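Local coordinates for protein NAD-dependent epimerase/dehydratase (Methylobacillus flagellatus KT, PDB 3GPI) that is of unknown function but probably binds a dinucleotide such as NAD in a Rossmann-type domain, at residues A[5-10]-A[60-65]; A[177-182]-A[238-243]; A[210-215]-A[252-257]. All blocks are in the same frame, centred on the assembly; numbering follows the deposited sequence.

Contact 1: residues A[5-10]-A[60-65]; sequences KILIAG and VHLRPE
Segment 5-10 meets, around K5, the loop that leads into strand 66-69. The backbones come closest at K5 and P64, whose CA atoms are 4.8 Å apart. E65 grips the K5 backbone twice. E65 N donates to K5 O over 2.9 Å, but the bond is bent to 135° and the donor sits above the carbonyl plane. K5 N returns a straight bond of 2.9 Å to E65 OE1, met nearly along its C-O axis. The E65 chain bends at chi2 (100°), which folds the carboxylate back toward K5 N. Its other oxygen, OE2, stays 4.5 Å from K5 NZ. One water bridges this gap: it accepts from K5 NZ and donates to E65 OE2 and R63 O. K5 CG is anti to the carbonyl carbon, and CD lies 4.0 Å from both L62 O and R63 O; the chain bends only at chi4. Deeper in, L7 CB packs on P64 CB at 3.9 Å. L7 CG is anti to the backbone N (chi1 172°), and CD1 meets L62 CD1 at 3.9 Å. K5 and L7 also pair with I66 in the parallel sheet. Strand 6-9 is followed by G10, the first glycine of a GxGxxG-type sequence, consistent with the dinucleotide-binding start of a Rossmann fold.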
loop_
_atom_site.group_PDB
_atom_site.type_symbol
_atom_site.label_atom_id
_atom_site.label_comp_id
_atom_site.label_asym_id
_atom_site.label_seq_id
_atom_site.Cartn_x
_atom_site.Cartn_y
_atom_site.Cartn_z
ATOM N N LYS A 5 -1.279 17.654 11.979
ATOM C CA LYS A 5 -2.568 16.958 12.142
ATOM C C LYS A 5 -2.813 16.180 10.854
ATOM O O LYS A 5 -2.589 16.715 9.748
ATOM C CB LYS A 5 -3.692 17.959 12.353
ATOM C CG LYS A 5 -3.525 18.744 13.653
ATOM C CD LYS A 5 -4.769 19.596 13.844
ATOM C CE LYS A 5 -4.647 20.504 15.035
ATOM N NZ LYS A 5 -3.909 21.739 14.680
ATOM N N ILE A 6 -3.252 14.924 10.987
ATOM C CA ILE A 6 -3.322 13.996 9.861
ATOM C C ILE A 6 -4.730 13.489 9.711
ATOM O O ILE A 6 -5.340 13.077 10.691
ATOM C CB ILE A 6 -2.448 12.746 10.119
ATOM C CG1 ILE A 6 -1.073 13.078 10.708
ATOM C CG2 ILE A 6 -2.316 11.914 8.853
ATOM C CD1 ILE A 6 -0.155 13.799 9.782
ATOM N N LEU A 7 -5.244 13.537 8.483
ATOM C CA LEU A 7 -6.492 12.839 8.136
ATOM C C LEU A 7 -6.136 11.658 7.260
ATOM O O LEU A 7 -5.447 11.832 6.260
ATOM C CB LEU A 7 -7.425 13.778 7.392
ATOM C CG LEU A 7 -8.685 13.140 6.809
ATOM C CD1 LEU A 7 -9.539 12.450 7.844
ATOM C CD2 LEU A 7 -9.459 14.238 6.086
ATOM N N ILE A 8 -6.557 10.463 7.685
ATOM C CA ILE A 8 -6.351 9.250 6.880
ATOM C C ILE A 8 -7.708 8.852 6.297
ATOM O O ILE A 8 -8.617 8.497 7.065
ATOM C CB ILE A 8 -5.804 8.111 7.749
ATOM C CG1 ILE A 8 -4.429 8.500 8.348
ATOM C CG2 ILE A 8 -5.700 6.814 6.909
ATOM C CD1 ILE A 8 -3.901 7.545 9.406
ATOM N N ALA A 9 -7.862 8.954 4.987
ATOM C CA ALA A 9 -9.109 8.551 4.348
ATOM C C ALA A 9 -8.958 7.111 3.924
ATOM O O ALA A 9 -8.145 6.799 3.060
ATOM C CB ALA A 9 -9.412 9.401 3.170
ATOM N N GLY A 10 -9.757 6.244 4.542
ATOM C CA GLY A 10 -9.682 4.818 4.315
ATOM C C GLY A 10 -9.050 4.161 5.516
ATOM O O GLY A 10 -7.848 4.338 5.775
ATOM N N VAL A 60 -13.480 19.323 6.890
ATOM C CA VAL A 60 -12.635 20.512 6.929
ATOM C C VAL A 60 -12.464 21.027 8.347
ATOM O O VAL A 60 -11.454 21.700 8.641
ATOM C CB VAL A 60 -13.167 21.602 5.984
ATOM C CG1 VAL A 60 -14.362 22.351 6.594
ATOM C CG2 VAL A 60 -12.066 22.568 5.575
ATOM N N HIS A 61 -13.400 20.698 9.239
ATOM C CA HIS A 61 -13.221 21.128 10.638
ATOM C C HIS A 61 -12.058 20.435 11.332
ATOM O O HIS A 61 -11.559 20.914 12.368
ATOM C CB HIS A 61 -14.479 20.933 11.435
ATOM C CG HIS A 61 -15.532 21.949 11.160
ATOM N ND1 HIS A 61 -16.867 21.669 11.331
ATOM C CD2 HIS A 61 -15.458 23.227 10.711
ATOM C CE1 HIS A 61 -17.577 22.741 11.006
ATOM N NE2 HIS A 61 -16.743 23.699 10.628
ATOM N N LEU A 62 -11.611 19.315 10.787
ATOM C CA LEU A 62 -10.427 18.655 11.323
ATOM C C LEU A 62 -9.146 19.426 11.037
ATOM O O LEU A 62 -8.112 19.197 11.664
ATOM C CB LEU A 62 -10.280 17.249 10.729
ATOM C CG LEU A 62 -11.407 16.279 11.069
ATOM C CD1 LEU A 62 -11.285 15.037 10.162
ATOM C CD2 LEU A 62 -11.345 15.918 12.537
ATOM N N ARG A 63 -9.210 20.330 10.083
ATOM C CA ARG A 63 -8.062 21.138 9.680
ATOM C C ARG A 63 -6.746 20.347 9.569
ATOM O O ARG A 63 -5.743 20.712 10.165
ATOM C CB ARG A 63 -7.911 22.337 10.642
ATOM C CG ARG A 63 -9.125 23.257 10.533
ATOM C CD ARG A 63 -8.929 24.625 11.196
ATOM N NE ARG A 63 -7.788 25.317 10.591
ATOM C CZ ARG A 63 -7.759 25.807 9.359
ATOM N NH1 ARG A 63 -6.633 26.336 8.902
ATOM N NH2 ARG A 63 -8.831 25.834 8.587
ATOM N N PRO A 64 -6.751 19.270 8.774
ATOM C CA PRO A 64 -5.493 18.522 8.693
ATOM C C PRO A 64 -4.424 19.308 7.914
ATOM O O PRO A 64 -4.751 20.042 6.973
ATOM C CB PRO A 64 -5.900 17.281 7.882
ATOM C CG PRO A 64 -7.010 17.798 6.979
ATOM C CD PRO A 64 -7.811 18.652 7.942
ATOM N N GLU A 65 -3.157 19.126 8.284
ATOM C CA GLU A 65 -2.054 19.579 7.450
ATOM C C GLU A 65 -1.669 18.502 6.445
ATOM O O GLU A 65 -1.075 18.820 5.419
ATOM C CB GLU A 65 -0.851 19.893 8.322
ATOM C CG GLU A 65 -0.934 21.311 8.917
ATOM C CD GLU A 65 -1.405 21.392 10.360
ATOM O OE1 GLU A 65 -1.248 20.426 11.155
ATOM O OE2 GLU A 65 -1.889 22.494 10.723
HETATM O O HOH W 1 -4.303 22.072 12.005
#

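Contact 2: residues A[177-182]-A[238-243]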
loop_
_atom_site.group_PDB
_atom_site.type_symbol
_atom_site.label_atom_id
_atom_site.label_comp_id
_atom_site.label_asym_id
_atom_site.label_seq_id
_atom_site.Cartn_x
_atom_site.Cartn_y
_atom_site.Cartn_z
ATOM N N ALA A 177 -0.472 -22.124 -12.977
ATOM C CA ALA A 177 0.345 -22.737 -14.011
ATOM C C ALA A 177 1.542 -21.851 -14.368
ATOM O O ALA A 177 2.629 -22.343 -14.609
ATOM C CB ALA A 177 -0.516 -23.015 -15.271
ATOM N N ARG A 178 1.310 -20.556 -14.422
ATOM C CA ARG A 178 2.331 -19.602 -14.848
ATOM C C ARG A 178 3.166 -19.180 -13.649
ATOM O O ARG A 178 2.602 -18.832 -12.611
ATOM C CB ARG A 178 1.672 -18.375 -15.441
ATOM C CG ARG A 178 2.628 -17.549 -16.213
ATOM C CD ARG A 178 2.380 -16.133 -15.909
ATOM N NE ARG A 178 2.393 -15.342 -17.110
ATOM C CZ ARG A 178 1.966 -14.088 -17.191
ATOM N NH1 ARG A 178 1.500 -13.442 -16.119
ATOM N NH2 ARG A 178 2.029 -13.477 -18.356
ATOM N N ASN A 179 4.479 -19.168 -13.820
ATOM C CA ASN A 179 5.414 -18.822 -12.743
ATOM C C ASN A 179 5.924 -17.388 -12.884
ATOM O O ASN A 179 7.059 -17.162 -13.273
ATOM C CB ASN A 179 6.557 -19.854 -12.750
ATOM C CG ASN A 179 7.472 -19.709 -11.582
ATOM O OD1 ASN A 179 7.094 -19.084 -10.574
ATOM N ND2 ASN A 179 8.657 -20.277 -11.663
ATOM N N ALA A 180 5.051 -16.439 -12.548
ATOM C CA ALA A 180 5.315 -15.011 -12.754
ATOM C C ALA A 180 6.063 -14.394 -11.581
ATOM O O ALA A 180 5.973 -14.867 -10.458
ATOM C CB ALA A 180 3.999 -14.315 -12.958
ATOM N N TRP A 181 6.788 -13.316 -11.846
ATOM C CA TRP A 181 7.375 -12.513 -10.780
ATOM C C TRP A 181 6.332 -11.944 -9.834
ATOM O O TRP A 181 5.227 -11.566 -10.237
ATOM C CB TRP A 181 8.159 -11.352 -11.391
ATOM C CG TRP A 181 9.391 -11.828 -12.062
ATOM C CD1 TRP A 181 9.558 -12.060 -13.413
ATOM C CD2 TRP A 181 10.612 -12.202 -11.435
ATOM N NE1 TRP A 181 10.826 -12.513 -13.652
ATOM C CE2 TRP A 181 11.506 -12.612 -12.461
ATOM C CE3 TRP A 181 11.069 -12.179 -10.100
ATOM C CZ2 TRP A 181 12.815 -13.038 -12.192
ATOM C CZ3 TRP A 181 12.385 -12.593 -9.835
ATOM C CH2 TRP A 181 13.237 -13.009 -10.877
ATOM N N THR A 182 6.681 -11.919 -8.546
ATOM C CA THR A 182 5.810 -11.330 -7.531
ATOM C C THR A 182 6.606 -10.322 -6.709
ATOM O O THR A 182 7.790 -10.571 -6.363
ATOM C CB THR A 182 5.174 -12.420 -6.607
ATOM O OG1 THR A 182 6.201 -13.151 -5.903
ATOM C CG2 THR A 182 4.309 -13.391 -7.412
ATOM N N GLY A 238 11.683 -31.202 -8.169
ATOM C CA GLY A 238 11.867 -30.984 -9.580
ATOM C C GLY A 238 11.896 -29.506 -9.893
ATOM O O GLY A 238 11.689 -28.653 -9.025
ATOM N N ALA A 239 12.159 -29.210 -11.147
ATOM C CA ALA A 239 12.167 -27.828 -11.640
ATOM C C ALA A 239 10.810 -27.167 -11.433
ATOM O O ALA A 239 9.781 -27.795 -11.551
ATOM C CB ALA A 239 12.509 -27.817 -13.110
ATOM N N THR A 240 10.826 -25.872 -11.107
ATOM C CA THR A 240 9.617 -25.060 -11.213
ATOM C C THR A 240 9.313 -24.776 -12.677
ATOM O O THR A 240 10.165 -24.989 -13.555
ATOM C CB THR A 240 9.797 -23.719 -10.496
ATOM O OG1 THR A 240 10.963 -23.083 -11.017
ATOM C CG2 THR A 240 10.007 -23.907 -9.012
ATOM N N PRO A 241 8.101 -24.301 -12.982
ATOM C CA PRO A 241 7.832 -23.899 -14.358
ATOM C C PRO A 241 8.787 -22.759 -14.744
ATOM O O PRO A 241 9.308 -22.073 -13.875
ATOM C CB PRO A 241 6.383 -23.429 -14.307
ATOM C CG PRO A 241 5.816 -24.042 -13.049
ATOM C CD PRO A 241 6.946 -24.066 -12.095
ATOM N N PRO A 242 9.091 -22.584 -16.032
ATOM C CA PRO A 242 9.903 -21.459 -16.455
ATOM C C PRO A 242 9.392 -20.118 -15.876
ATOM O O PRO A 242 8.165 -19.864 -15.790
ATOM C CB PRO A 242 9.760 -21.491 -18.021
ATOM C CG PRO A 242 8.612 -22.348 -18.286
ATOM C CD PRO A 242 8.587 -23.363 -17.187
ATOM N N VAL A 243 10.345 -19.290 -15.459
ATOM C CA VAL A 243 10.026 -18.001 -14.852
ATOM C C VAL A 243 9.624 -17.049 -15.962
ATOM O O VAL A 243 10.437 -16.752 -16.862
ATOM C CB VAL A 243 11.229 -17.457 -14.088
ATOM C CG1 VAL A 243 10.935 -16.043 -13.543
ATOM C CG2 VAL A 243 11.616 -18.411 -12.958
HETATM O O HOH W 2 11.183 -20.531 -10.176
HETATM O O HOH W 3 5.474 -20.276 -16.397
#
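A177 opens the contact only through its backbone: A177 O lies 3.9 Å from P241 CB. R178 forms a salt bridge with E116 instead. N179 carries most of the contact. Its CG is anti to the backbone N (chi1 -172°), which sends the amide across to the proline loop. ND2 donates to P241 O over 2.9 Å, nearly straight at 167°. The acceptor lies close to the N179 amide plane, while the donor stands above the plane of the P241 carbonyl. ND2 also donates to a water that is hydrogen-bonded to T240 OG1. The other end of the amide, OD1, accepts from the backbone N of H221, so both ends are held and the rotation of the group is fixed. N179 CB rests on P241 CB at 3.9 Å. A second water joins the backbones, accepting from N179 N and donating to P242 O. N179 O receives a CA-H...O contact from V243 CA at 3.5 Å. W181 then swings its indole back toward V243. V243 CG1 lies 3.3 Å above the W181 ring plane, offset toward the rim, and is 3.5 Å from W181 NE1. That NE1 is hydrogen-bonded to E118. The contact thus ties the loop leading into strand 181-186, and W181 at its start, to the loop between helix 220-230 and strand 248-249. P219 of strand 218-219 touches N179, W181 and V243, and H221 of helix 220-230 packs on P241.

Contact 3: residues A[210-215]-A[252-257]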
loop_
_atom_site.group_PDB
_atom_site.type_symbol
_atom_site.label_atom_id
_atom_site.label_comp_id
_atom_site.label_asym_id
_atom_site.label_seq_id
_atom_site.Cartn_x
_atom_site.Cartn_y
_atom_site.Cartn_z
ATOM N N TYR A 210 7.035 7.291 -5.325
ATOM C CA TYR A 210 7.870 6.139 -4.927
ATOM C C TYR A 210 7.130 4.882 -5.235
ATOM O O TYR A 210 5.906 4.802 -5.040
ATOM C CB TYR A 210 8.090 6.068 -3.407
ATOM C CG TYR A 210 8.865 7.212 -2.777
ATOM C CD1 TYR A 210 10.252 7.155 -2.641
ATOM C CD2 TYR A 210 8.203 8.345 -2.336
ATOM C CE1 TYR A 210 10.953 8.218 -2.048
ATOM C CE2 TYR A 210 8.900 9.414 -1.738
ATOM C CZ TYR A 210 10.261 9.327 -1.607
ATOM O OH TYR A 210 10.875 10.428 -1.030
ATOM N N ILE A 211 7.893 3.888 -5.652
ATOM C CA ILE A 211 7.440 2.504 -5.625
ATOM C C ILE A 211 7.721 1.992 -4.202
ATOM O O ILE A 211 8.839 2.111 -3.679
ATOM C CB ILE A 211 8.198 1.658 -6.656
ATOM C CG1 ILE A 211 7.764 2.106 -8.055
ATOM C CG2 ILE A 211 7.800 0.150 -6.487
ATOM C CD1 ILE A 211 8.496 1.409 -9.217
ATOM N N VAL A 212 6.695 1.451 -3.549
ATOM C CA VAL A 212 6.824 0.936 -2.182
ATOM C C VAL A 212 6.780 -0.572 -2.274
ATOM O O VAL A 212 5.705 -1.161 -2.447
ATOM C CB VAL A 212 5.700 1.508 -1.295
ATOM C CG1 VAL A 212 5.941 1.114 0.156
ATOM C CG2 VAL A 212 5.723 3.027 -1.330
ATOM N N THR A 213 7.960 -1.167 -2.182
ATOM C CA THR A 213 8.133 -2.619 -2.371
ATOM C C THR A 213 9.400 -3.048 -1.648
ATOM O O THR A 213 10.244 -2.204 -1.337
ATOM C CB THR A 213 8.117 -2.980 -3.878
ATOM O OG1 THR A 213 7.903 -4.383 -4.056
ATOM C CG2 THR A 213 9.410 -2.547 -4.572
ATOM N N ASP A 214 9.516 -4.337 -1.342
ATOM C CA ASP A 214 10.697 -4.786 -0.607
ATOM C C ASP A 214 11.860 -5.109 -1.537
ATOM O O ASP A 214 11.779 -4.817 -2.719
ATOM C CB ASP A 214 10.376 -5.927 0.365
ATOM C CG ASP A 214 10.232 -7.298 -0.318
ATOM O OD1 ASP A 214 10.607 -7.480 -1.495
ATOM O OD2 ASP A 214 9.813 -8.217 0.398
ATOM N N ASN A 215 12.928 -5.669 -0.997
ATOM C CA ASN A 215 14.167 -5.863 -1.755
ATOM C C ASN A 215 14.182 -7.052 -2.703
ATOM O O ASN A 215 15.119 -7.141 -3.536
ATOM C CB ASN A 215 15.333 -6.084 -0.780
ATOM C CG ASN A 215 15.664 -4.876 0.054
ATOM O OD1 ASN A 215 15.407 -3.739 -0.278
ATOM N ND2 ASN A 215 16.319 -5.162 1.155
ATOM N N ALA A 252 14.783 1.239 -5.241
ATOM C CA ALA A 252 15.966 2.059 -5.063
ATOM C C ALA A 252 15.662 3.420 -4.428
ATOM O O ALA A 252 16.421 3.879 -3.560
ATOM C CB ALA A 252 16.652 2.273 -6.445
ATOM N N ARG A 253 14.629 4.091 -4.919
ATOM C CA ARG A 253 14.268 5.420 -4.377
ATOM C C ARG A 253 13.828 5.327 -2.902
ATOM O O ARG A 253 14.243 6.110 -2.060
ATOM C CB ARG A 253 13.186 6.098 -5.236
ATOM C CG ARG A 253 13.693 6.887 -6.466
ATOM C CD ARG A 253 12.563 7.787 -6.941
ATOM N NE ARG A 253 12.999 8.776 -7.916
ATOM C CZ ARG A 253 13.178 8.521 -9.211
ATOM N NH1 ARG A 253 12.979 7.294 -9.713
ATOM N NH2 ARG A 253 13.568 9.494 -10.008
ATOM N N LEU A 254 13.036 4.315 -2.546
ATOM C CA LEU A 254 12.655 4.136 -1.153
ATOM C C LEU A 254 13.900 3.935 -0.284
ATOM O O LEU A 254 14.038 4.558 0.773
ATOM C CB LEU A 254 11.668 2.945 -1.062
ATOM C CG LEU A 254 11.257 2.476 0.328
ATOM C CD1 LEU A 254 9.901 1.759 0.268
ATOM C CD2 LEU A 254 12.338 1.519 0.865
ATOM N N LEU A 255 14.855 3.121 -0.732
ATOM C CA LEU A 255 16.073 2.913 0.041
ATOM C C LEU A 255 16.866 4.235 0.144
ATOM O O LEU A 255 17.399 4.532 1.230
ATOM C CB LEU A 255 16.952 1.812 -0.568
ATOM C CG LEU A 255 16.332 0.404 -0.466
ATOM C CD1 LEU A 255 17.223 -0.616 -1.085
ATOM C CD2 LEU A 255 16.075 0.031 0.990
ATOM N N ALA A 256 16.914 5.002 -0.942
ATOM C CA ALA A 256 17.682 6.273 -0.957
ATOM C C ALA A 256 17.074 7.342 -0.060
ATOM O O ALA A 256 17.751 8.311 0.306
ATOM C CB ALA A 256 17.846 6.785 -2.394
ATOM N N SER A 257 15.824 7.161 0.363
ATOM C CA SER A 257 15.178 8.110 1.284
ATOM C C SER A 257 15.733 7.943 2.669
ATOM O O SER A 257 15.488 8.812 3.527
ATOM C CB SER A 257 13.655 7.885 1.361
ATOM O OG SER A 257 13.377 6.676 2.081
HETATM O O HOH W 4 11.365 3.014 -4.570
#
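Y210 and L254 carry most of this crossing of strand 210-212 by helix 252-256. The axes pass 7.4 Å apart at 96°. Y210 has CG anti to its carbonyl carbon (chi1 -64°), which lays the ring alongside the helix. The ring meets it edge-on: R253 O lies in the ring plane, 3.9 Å from Y210 CE1, and L254 N is at the edge near CD1. R253 CB also touches Y210 CD1, but the extended arginine chain then leads away to salt bridges with E123 and D124. L254 has CG anti to the backbone N (chi1 173°), so CD1 extends toward the strand. There it touches V212 CG1 at 4.0 Å, the two chains crossing at about a right angle. No direct hydrogen bond joins the segments. Instead one water accepts from L254 N and lies 2.8 Å from I211 O. N215 OD1 lies 3.7 Å from L255 CD1, although its polar partner is N251 ND2. S257 OG donates to L254 O over 2.6 Å, in the carbonyl plane. T213 N is buried here without a partner. F193 of helix 187-201 packs against V212, L254 and S257. This is helix packing across a strand of the alpha/beta sheet, where strand 209-212 pairs in parallel with strand 149-158.

In the fold
All three contacts reach the same large sheet, at different places. Contacts 1 and 2 lie on opposite sides of the chain's centre, their own centres about 44 Å apart. Contact 3, partly buried like contact 1, has the most buried touching residues. It is held by side-chain packing, with one bridging water and no direct hydrogen bond. Contact 1 mixes a polar clasp of backbone and carboxylate around K5 with a small leucine-proline patch. Contact 2 is a surface contact, fastened chiefly by one asparagine and two waters. Contact 1 closes before the others open. Contacts 2 and 3 interleave along the chain, and their nearest atoms are about 6 Å apart.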